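Local coordinates for SusD-like protein BACOVA_02651 (Bacteroides ovatus, PDB 5E75) that binds polysaccharide at the cell surface and probably captures xyloglucan before its transport into the periplasm for degradation, at residues F63-L68 against I493-P498. Sequence-based numbering, arbitrary orientation.
With TRS (2-amino-2-hydroxymethyl-propane-1,3-diol), chain G.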
loop_
_atom_site.group_PDB
_atom_site.type_symbol
_atom_site.label_atom_id
_atom_site.label_comp_id
_atom_site.label_asym_id
_atom_site.label_seq_id
_atom_site.Cartn_x
_atom_site.Cartn_y
_atom_site.Cartn_z
ATOM N N PHE A 63 -1.676 10.478 15.409
ATOM C CA PHE A 63 -2.484 11.581 14.884
ATOM C C PHE A 63 -2.053 12.947 15.416
ATOM O O PHE A 63 -2.874 13.751 15.869
ATOM C CB PHE A 63 -3.987 11.337 15.086
ATOM C CG PHE A 63 -4.519 10.199 14.269
ATOM C CD1 PHE A 63 -4.959 10.411 12.972
ATOM C CD2 PHE A 63 -4.554 8.920 14.780
ATOM C CE1 PHE A 63 -5.427 9.370 12.204
ATOM C CE2 PHE A 63 -5.038 7.860 14.030
ATOM C CZ PHE A 63 -5.467 8.083 12.730
ATOM N N GLN A 64 -0.755 13.207 15.336
ATOM C CA GLN A 64 -0.205 14.489 15.748
ATOM C C GLN A 64 0.712 15.095 14.680
ATOM O O GLN A 64 1.655 15.813 14.982
ATOM C CB GLN A 64 0.532 14.328 17.072
ATOM C CG GLN A 64 -0.372 13.843 18.199
ATOM C CD GLN A 64 0.394 13.492 19.448
ATOM O OE1 GLN A 64 0.795 12.349 19.639
ATOM N NE2 GLN A 64 0.608 14.481 20.308
ATOM N N VAL A 65 0.402 14.831 13.417
ATOM C CA VAL A 65 1.204 15.348 12.310
ATOM C C VAL A 65 0.994 16.854 12.127
ATOM O O VAL A 65 -0.126 17.348 12.224
ATOM C CB VAL A 65 0.862 14.623 10.995
ATOM C CG1 VAL A 65 1.744 15.130 9.840
ATOM C CG2 VAL A 65 1.026 13.132 11.148
ATOM N N THR A 66 2.085 17.574 11.886
ATOM C CA THR A 66 2.013 19.002 11.584
ATOM C C THR A 66 2.226 19.228 10.094
ATOM O O THR A 66 2.765 18.378 9.383
ATOM C CB THR A 66 3.064 19.822 12.338
ATOM O OG1 THR A 66 4.344 19.647 11.720
ATOM C CG2 THR A 66 3.146 19.411 13.797
ATOM N N ALA A 67 1.798 20.393 9.622
ATOM C CA ALA A 67 1.893 20.733 8.206
ATOM C C ALA A 67 3.324 20.830 7.693
ATOM O O ALA A 67 3.536 20.762 6.477
ATOM C CB ALA A 67 1.159 22.024 7.932
ATOM N N LEU A 68 4.294 20.985 8.595
ATOM C CA LEU A 68 5.707 21.064 8.205
ATOM C C LEU A 68 6.377 19.709 7.967
ATOM O O LEU A 68 7.513 19.646 7.506
ATOM C CB LEU A 68 6.510 21.820 9.269
ATOM C CG LEU A 68 6.663 23.327 9.070
ATOM C CD1 LEU A 68 7.419 23.897 10.257
ATOM C CD2 LEU A 68 7.385 23.682 7.757
ATOM N N ILE A 493 -8.362 12.816 10.513
ATOM C CA ILE A 493 -8.129 11.693 9.609
ATOM C C ILE A 493 -7.371 12.090 8.347
ATOM O O ILE A 493 -6.337 11.487 8.045
ATOM C CB ILE A 493 -9.439 10.961 9.265
ATOM C CG1 ILE A 493 -10.152 10.498 10.540
ATOM C CG2 ILE A 493 -9.175 9.765 8.347
ATOM C CD1 ILE A 493 -9.293 9.703 11.521
ATOM N N PHE A 494 -7.875 13.084 7.624
ATOM C CA PHE A 494 -7.187 13.585 6.445
ATOM C C PHE A 494 -6.049 14.495 6.878
ATOM O O PHE A 494 -6.178 15.279 7.824
ATOM C CB PHE A 494 -8.183 14.276 5.519
ATOM C CG PHE A 494 -9.109 13.313 4.817
ATOM C CD1 PHE A 494 -10.251 12.809 5.424
ATOM C CD2 PHE A 494 -8.798 12.882 3.545
ATOM C CE1 PHE A 494 -11.067 11.917 4.748
ATOM C CE2 PHE A 494 -9.597 12.019 2.870
ATOM C CZ PHE A 494 -10.737 11.515 3.474
ATOM N N LEU A 495 -4.912 14.363 6.205
ATOM C CA LEU A 495 -3.704 15.100 6.551
ATOM C C LEU A 495 -3.719 16.520 5.988
ATOM O O LEU A 495 -4.406 16.798 5.025
ATOM C CB LEU A 495 -2.490 14.324 6.040
ATOM C CG LEU A 495 -2.203 13.096 6.924
ATOM C CD1 LEU A 495 -1.407 11.992 6.231
ATOM C CD2 LEU A 495 -1.498 13.530 8.196
ATOM N N PRO A 496 -2.973 17.443 6.617
ATOM C CA PRO A 496 -2.921 18.820 6.129
ATOM C C PRO A 496 -2.106 18.919 4.847
ATOM O O PRO A 496 -1.242 18.078 4.587
ATOM C CB PRO A 496 -2.234 19.574 7.269
ATOM C CG PRO A 496 -1.443 18.562 7.980
ATOM C CD PRO A 496 -2.161 17.242 7.823
ATOM N N TYR A 497 -2.395 19.935 4.036
ATOM C CA TYR A 497 -1.577 20.213 2.855
ATOM C C TYR A 497 -0.193 20.637 3.335
ATOM O O TYR A 497 -0.068 21.249 4.394
ATOM C CB TYR A 497 -2.243 21.280 1.969
ATOM C CG TYR A 497 -3.575 20.804 1.441
ATOM C CD1 TYR A 497 -3.640 19.824 0.461
ATOM C CD2 TYR A 497 -4.756 21.285 1.965
ATOM C CE1 TYR A 497 -4.860 19.357 -0.009
ATOM C CE2 TYR A 497 -5.976 20.822 1.514
ATOM C CZ TYR A 497 -6.021 19.850 0.539
ATOM O OH TYR A 497 -7.248 19.395 0.124
ATOM N N PRO A 498 0.857 20.284 2.584
ATOM C CA PRO A 498 2.205 20.587 3.074
ATOM C C PRO A 498 2.436 22.091 3.131
ATOM O O PRO A 498 2.092 22.788 2.183
ATOM C CB PRO A 498 3.120 19.945 2.018
ATOM C CG PRO A 498 2.248 18.986 1.246
ATOM C CD PRO A 498 0.876 19.577 1.290
HETATM C C TRS G . -4.434 17.181 12.038
HETATM C C1 TRS G . -2.962 17.478 11.828
HETATM C C2 TRS G . -4.731 15.915 12.881
HETATM C C3 TRS G . -5.217 17.035 10.762
HETATM N N TRS G . -4.940 18.230 12.919
HETATM O O1 TRS G . -2.390 16.382 11.175
HETATM O O2 TRS G . -4.006 15.780 14.038
HETATM O O3 TRS G . -5.023 15.736 10.193
#
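Two interhelical loops of the SusD fold run side by side here, 63-68 leading into helix 70-95 while loop 493-498 leads into helix 499-504, their end-to-end directions 22° apart. The sequence-distant loops share no direct hydrogen bond; they meet mainly through apolar side chains. V65 and L495 cross at about a right angle: V65 points its CB at the other loop, and L495 CD2 lies 3.8 Å from V65 CB, with V65 CG2 3.9 Å and CG1 4.0 Å from the same methyl, L495 CD2. L72 of helix 70-95 touches both. F63 and I493 cross obliquely, CE1 of the F63 ring meeting CD1 of I493 at 3.9 Å; chi1 -67° sets F63 CG anti to its own carbonyl carbon, which brings CE1 over to I493. P496 lays its ring against A67, CG 4.0 Å from A67 CA, and also touches L72. An alanine in place of P496 would probably loosen this packing, since CG and CD, and with them the contact to A67 CA, would be gone. A Tris molecule, probably from the crystallisation liquor, sits between the loops beside that ring, its O1 3.5 Å from P496 CD. Tris reaches 493-498 through a hydrogen bond from O3 to F494 O, 2.7 Å long.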